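Local atomic coordinates of succinate-semialdehyde dehydrogenase (NAD(P)(+)) (PDB entry 3RH9), a protein that probably oxidises succinate semialdehyde to succinate with a nicotinamide cofactor. Residues Y32-G37 / P331-Q336; M97-P102 / V155-P160. All coordinates share one frame; numbering follows the deposited sequence.

Contact 1: Y32-G37 / P331-Q336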
loop_
_atom_site.group_PDB
_atom_site.type_symbol
_atom_site.label_atom_id
_atom_site.label_comp_id
_atom_site.label_asym_id
_atom_site.label_seq_id
_atom_site.Cartn_x
_atom_site.Cartn_y
_atom_site.Cartn_z
ATOM N N TYR A 32 -6.965 -6.892 33.850
ATOM C CA TYR A 32 -7.458 -8.057 34.577
ATOM C C TYR A 32 -6.685 -9.304 34.213
ATOM O O TYR A 32 -6.180 -9.411 33.114
ATOM C CB TYR A 32 -8.922 -8.283 34.230
ATOM C CG TYR A 32 -9.873 -7.338 34.928
ATOM C CD1 TYR A 32 -10.093 -6.051 34.440
ATOM C CD2 TYR A 32 -10.560 -7.738 36.077
ATOM C CE1 TYR A 32 -10.966 -5.196 35.071
ATOM C CE2 TYR A 32 -11.433 -6.878 36.717
ATOM C CZ TYR A 32 -11.633 -5.613 36.209
ATOM O OH TYR A 32 -12.501 -4.766 36.847
ATOM N N ASN A 33 -6.586 -10.249 35.131
ATOM C CA ASN A 33 -6.134 -11.579 34.760
ATOM C C ASN A 33 -7.368 -12.375 34.343
ATOM O O ASN A 33 -8.276 -12.561 35.134
ATOM C CB ASN A 33 -5.418 -12.260 35.920
ATOM C CG ASN A 33 -4.965 -13.662 35.578
ATOM O OD1 ASN A 33 -5.535 -14.320 34.709
ATOM N ND2 ASN A 33 -3.928 -14.130 36.258
ATOM N N PRO A 34 -7.423 -12.828 33.086
ATOM C CA PRO A 34 -8.665 -13.460 32.633
ATOM C C PRO A 34 -8.957 -14.754 33.377
ATOM O O PRO A 34 -10.051 -15.298 33.251
ATOM C CB PRO A 34 -8.385 -13.759 31.158
ATOM C CG PRO A 34 -7.256 -12.815 30.792
ATOM C CD PRO A 34 -6.422 -12.731 32.014
ATOM N N ALA A 35 -7.988 -15.235 34.144
ATOM C CA ALA A 35 -8.120 -16.515 34.820
ATOM C C ALA A 35 -8.785 -16.365 36.180
ATOM O O ALA A 35 -9.379 -17.309 36.691
ATOM C CB ALA A 35 -6.759 -17.175 34.962
ATOM N N THR A 36 -8.701 -15.179 36.765
ATOM C CA THR A 36 -9.147 -15.008 38.139
ATOM C C THR A 36 -10.231 -13.949 38.293
ATOM O O THR A 36 -10.907 -13.881 39.322
ATOM C CB THR A 36 -7.985 -14.606 39.037
ATOM O OG1 THR A 36 -7.669 -13.227 38.809
ATOM C CG2 THR A 36 -6.770 -15.471 38.754
ATOM N N GLY A 37 -10.391 -13.118 37.271
ATOM C CA GLY A 37 -11.317 -12.011 37.344
ATOM C C GLY A 37 -10.782 -10.860 38.168
ATOM O O GLY A 37 -11.477 -9.856 38.322
ATOM N N PRO A 331 -8.050 -19.191 29.745
ATOM C CA PRO A 331 -9.357 -18.586 29.499
ATOM C C PRO A 331 -9.321 -17.773 28.214
ATOM O O PRO A 331 -8.238 -17.592 27.643
ATOM C CB PRO A 331 -9.541 -17.641 30.689
ATOM C CG PRO A 331 -8.295 -17.766 31.531
ATOM C CD PRO A 331 -7.247 -18.405 30.688
ATOM N N LEU A 332 -10.488 -17.317 27.757
ATOM C CA LEU A 332 -10.586 -16.325 26.683
ATOM C C LEU A 332 -10.379 -14.948 27.301
ATOM O O LEU A 332 -10.439 -14.807 28.507
ATOM C CB LEU A 332 -11.961 -16.373 26.017
ATOM C CG LEU A 332 -12.479 -17.691 25.467
ATOM C CD1 LEU A 332 -13.852 -17.469 24.877
ATOM C CD2 LEU A 332 -11.531 -18.228 24.416
ATOM N N ILE A 333 -10.159 -13.933 26.480
ATOM C CA ILE A 333 -9.688 -12.644 26.969
ATOM C C ILE A 333 -10.727 -11.855 27.770
ATOM O O ILE A 333 -10.382 -11.152 28.717
ATOM C CB ILE A 333 -9.176 -11.769 25.795
ATOM C CG1 ILE A 333 -8.360 -10.580 26.304
ATOM C CG2 ILE A 333 -10.342 -11.320 24.903
ATOM C CD1 ILE A 333 -6.941 -10.940 26.735
ATOM N N ASN A 334 -11.992 -11.949 27.372
ATOM C CA ASN A 334 -13.061 -11.208 28.047
ATOM C C ASN A 334 -14.468 -11.698 27.767
ATOM O O ASN A 334 -14.685 -12.586 26.945
ATOM C CB ASN A 334 -12.958 -9.682 27.836
ATOM C CG ASN A 334 -13.098 -9.248 26.376
ATOM O OD1 ASN A 334 -13.799 -9.863 25.578
ATOM N ND2 ASN A 334 -12.443 -8.156 26.039
ATOM N N LYS A 335 -15.420 -11.111 28.480
ATOM C CA LYS A 335 -16.801 -11.559 28.424
ATOM C C LYS A 335 -17.366 -11.426 27.019
ATOM O O LYS A 335 -18.090 -12.295 26.557
ATOM C CB LYS A 335 -17.673 -10.795 29.423
ATOM C CG LYS A 335 -19.035 -11.429 29.584
ATOM C CD LYS A 335 -19.772 -10.913 30.811
ATOM C CE LYS A 335 -21.112 -11.656 30.998
ATOM N NZ LYS A 335 -22.021 -11.562 29.794
ATOM N N GLN A 336 -17.022 -10.347 26.332
ATOM C CA GLN A 336 -17.541 -10.157 24.989
ATOM C C GLN A 336 -17.097 -11.327 24.092
ATOM O O GLN A 336 -17.927 -11.924 23.379
ATOM C CB GLN A 336 -17.100 -8.807 24.426
ATOM C CG GLN A 336 -17.832 -8.370 23.163
ATOM C CD GLN A 336 -17.170 -7.150 22.500
ATOM O OE1 GLN A 336 -16.455 -7.287 21.500
ATOM N NE2 GLN A 336 -17.386 -5.961 23.071
#
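The carbonyl oxygen of N33 is gripped by two backbone donors, T36 N and G37 N, and the bend drawn tight around it offers P34 and A35 to P331. The N33 side chain adds a third tie: its amide oxygen OD1 takes the backbone N of A35 at 2.7 Å. This bond is fairly straight at hydrogen (160°), although the donor lies tilted from the carbonyl plane. CG anti to the backbone N, chi1 179°, folds the amide back along its own turn, where OD1 reaches A35 N and stiffens the loop while the proline ring faces the partner.

No hydrogen bond crosses between 32-37 and 331-336; the meeting is one of proline rings, methyls and carbonyl oxygens. P34 is at its centre, with P331 packed against it and A35. P331 CG lies 3.5 Å from P34 O; it is also 3.5 Å from A35 CA and packs on the A35 methyl. P34 lays CB and CG along the next two peptides, with CB 3.5 Å from L332 O. Further on, the I333 side chain sets out away from the turn but bends at chi2 (77°), bringing CD1 back to 4.5 Å from P34 CG, a loose touch at the margin. L332 points the other way, into F338 and V341 of helix 335-350, while N334 caps that helix through OD1 to G337 N. The segment thus docks on the turn just before it becomes helical.

Backbone angles of P34 and A35 are those of a type I beta turn, whose second position suits the fixed phi of proline. The Asx turn of N33 and this type I turn, with G37 N also bonded to N33 O, form the tight turn linking strands 28-32 and 39-44.

Contact 2: M97-P102 / V155-P160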
loop_
_atom_site.group_PDB
_atom_site.type_symbol
_atom_site.label_atom_id
_atom_site.label_comp_id
_atom_site.label_asym_id
_atom_site.label_seq_id
_atom_site.Cartn_x
_atom_site.Cartn_y
_atom_site.Cartn_z
HETATM N N MSE A 97 -0.383 -13.872 32.374
HETATM C CA MSE A 97 -1.339 -13.399 33.354
HETATM C C MSE A 97 -2.341 -12.411 32.795
HETATM O O MSE A 97 -3.483 -12.377 33.250
HETATM C CB MSE A 97 -0.634 -12.822 34.570
HETATM C CG MSE A 97 -0.137 -13.906 35.507
HETATM SE SE MSE A 97 1.213 -13.258 36.756
HETATM C CE MSE A 97 1.496 -14.918 37.781
ATOM N N GLU A 98 -1.931 -11.613 31.814
ATOM C CA GLU A 98 -2.828 -10.586 31.287
ATOM C C GLU A 98 -3.657 -11.071 30.092
ATOM O O GLU A 98 -4.766 -10.599 29.869
ATOM C CB GLU A 98 -2.062 -9.300 30.950
ATOM C CG GLU A 98 -1.109 -9.437 29.796
ATOM C CD GLU A 98 -0.369 -8.138 29.500
ATOM O OE1 GLU A 98 -0.719 -7.095 30.105
ATOM O OE2 GLU A 98 0.562 -8.159 28.664
ATOM N N HIS A 99 -3.111 -12.019 29.347
ATOM C CA HIS A 99 -3.791 -12.606 28.195
ATOM C C HIS A 99 -4.607 -13.844 28.556
ATOM O O HIS A 99 -5.754 -13.960 28.165
ATOM C CB HIS A 99 -2.766 -12.968 27.123
ATOM C CG HIS A 99 -3.354 -13.586 25.894
ATOM N ND1 HIS A 99 -3.418 -14.949 25.705
ATOM C CD2 HIS A 99 -3.872 -13.025 24.773
ATOM C CE1 HIS A 99 -3.961 -15.202 24.528
ATOM N NE2 HIS A 99 -4.243 -14.053 23.940
ATOM N N GLY A 100 -4.010 -14.766 29.304
ATOM C CA GLY A 100 -4.688 -15.983 29.694
ATOM C C GLY A 100 -3.962 -17.189 29.135
ATOM O O GLY A 100 -3.992 -18.274 29.704
ATOM N N LYS A 101 -3.311 -16.986 28.001
ATOM C CA LYS A 101 -2.461 -17.991 27.375
ATOM C C LYS A 101 -1.557 -18.696 28.405
ATOM O O LYS A 101 -1.049 -18.068 29.330
ATOM C CB LYS A 101 -1.604 -17.281 26.327
ATOM C CG LYS A 101 -1.079 -18.145 25.209
ATOM C CD LYS A 101 -0.210 -17.301 24.269
ATOM C CE LYS A 101 -0.903 -15.977 23.942
ATOM N NZ LYS A 101 -0.412 -15.329 22.698
ATOM N N PRO A 102 -1.339 -20.006 28.243
ATOM C CA PRO A 102 -0.483 -20.752 29.175
ATOM C C PRO A 102 0.976 -20.304 29.132
ATOM O O PRO A 102 1.484 -19.961 28.059
ATOM C CB PRO A 102 -0.600 -22.197 28.683
ATOM C CG PRO A 102 -1.858 -22.232 27.901
ATOM C CD PRO A 102 -1.964 -20.885 27.250
ATOM N N VAL A 155 -1.086 -2.323 17.984
ATOM C CA VAL A 155 -1.208 -3.780 18.069
ATOM C C VAL A 155 -2.371 -4.213 18.964
ATOM O O VAL A 155 -2.797 -3.450 19.824
ATOM C CB VAL A 155 0.113 -4.437 18.535
ATOM C CG1 VAL A 155 1.255 -4.078 17.576
ATOM C CG2 VAL A 155 0.440 -4.027 19.963
ATOM N N PRO A 156 -2.904 -5.436 18.742
ATOM C CA PRO A 156 -4.047 -5.940 19.496
ATOM C C PRO A 156 -3.562 -6.742 20.682
ATOM O O PRO A 156 -2.362 -6.818 20.929
ATOM C CB PRO A 156 -4.721 -6.901 18.505
ATOM C CG PRO A 156 -3.814 -7.033 17.351
ATOM C CD PRO A 156 -2.506 -6.412 17.717
ATOM N N TRP A 157 -4.482 -7.365 21.396
ATOM C CA TRP A 157 -4.093 -8.203 22.509
ATOM C C TRP A 157 -3.762 -9.635 22.092
ATOM O O TRP A 157 -3.207 -10.368 22.903
ATOM C CB TRP A 157 -5.171 -8.193 23.599
ATOM C CG TRP A 157 -6.546 -8.450 23.067
ATOM C CD1 TRP A 157 -7.524 -7.533 22.848
ATOM C CD2 TRP A 157 -7.078 -9.710 22.658
ATOM N NE1 TRP A 157 -8.637 -8.139 22.330
ATOM C CE2 TRP A 157 -8.391 -9.478 22.204
ATOM C CE3 TRP A 157 -6.575 -11.016 22.644
ATOM C CZ2 TRP A 157 -9.212 -10.502 21.744
ATOM C CZ3 TRP A 157 -7.383 -12.027 22.180
ATOM C CH2 TRP A 157 -8.692 -11.768 21.737
ATOM N N ASN A 158 -4.084 -10.042 20.853
ATOM C CA ASN A 158 -3.928 -11.456 20.476
ATOM C C ASN A 158 -2.488 -11.929 20.620
ATOM O O ASN A 158 -2.237 -13.079 21.003
ATOM C CB ASN A 158 -4.386 -11.814 19.056
ATOM C CG ASN A 158 -5.328 -10.823 18.450
ATOM O OD1 ASN A 158 -6.097 -10.150 19.136
ATOM N ND2 ASN A 158 -5.290 -10.739 17.122
ATOM N N PHE A 159 -1.543 -11.068 20.264
ATOM C CA PHE A 159 -0.133 -11.391 20.464
ATOM C C PHE A 159 0.583 -10.211 21.078
ATOM O O PHE A 159 1.174 -9.396 20.370
ATOM C CB PHE A 159 0.533 -11.799 19.155
ATOM C CG PHE A 159 0.139 -13.157 18.687
ATOM C CD1 PHE A 159 -0.809 -13.312 17.695
ATOM C CD2 PHE A 159 0.709 -14.289 19.253
ATOM C CE1 PHE A 159 -1.185 -14.576 17.262
ATOM C CE2 PHE A 159 0.339 -15.560 18.826
ATOM C CZ PHE A 159 -0.614 -15.700 17.823
ATOM N N PRO A 160 0.516 -10.109 22.408
ATOM C CA PRO A 160 1.061 -8.946 23.117
ATOM C C PRO A 160 2.554 -8.713 22.833
ATOM O O PRO A 160 2.998 -7.571 22.909
ATOM C CB PRO A 160 0.809 -9.284 24.590
ATOM C CG PRO A 160 -0.337 -10.264 24.559
ATOM C CD PRO A 160 -0.107 -11.078 23.324
#
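H99 meets W157 mainly by packing. Its CG stands anti to the backbone N, chi1 180°, which sends the imidazole across to 155-160; there CD2 lies 3.3 Å from W157 O and at the edge of the indole, 4.0 Å from W157 CE3, the two side chains crossing at about a right angle. P160 turns its ring toward the helix end, near H99 CB and the E98 carboxylate, which is itself bound to T189 OG1 and L188 N.

Polar contacts run through K101. Its chain, bent at chi3, puts NZ 3.4 Å from N158 O, a weak hydrogen bond, and near the F159 ring; its stronger tie is the salt bridge to E109. Meanwhile K101 N donates to H99 ND1 at 3.1 Å. An alanine at H99 is likely to leave that backbone N without its acceptor and open a gap beside W157.

N158, about 7 Å from E256, the predicted active-site residue, by side chains, belongs to the PWNFP motif, whose asparagine serves the oxyanion hole in relatives. With ND1 accepting and the lysine ammonium above one ring face, offset toward the rim, the imidazole probably stays neutral.

How the contacts relate
Both contacts are buried, but contact 1 lies about 19 Å and contact 2 about 10 Å from the centre of the chain, measured to their own centres. They form successive layers: segment 97-102, the helix end and following turn on one side of contact 2, also presents the carbonyls of M97, H99 and G100 to N33, P34 and P331 of contact 1, while I333 reaches across to W157. In sequence, contact 2 is nested inside the loop that contact 1 closes. The outer contact joins two loops through proline and aliphatic surfaces, with no hydrogen bond across it, its polar groups being tied within the 32-37 turn or to residues outside. The inner one adds a lysine, an imidazole and aromatic rings close to the predicted active site.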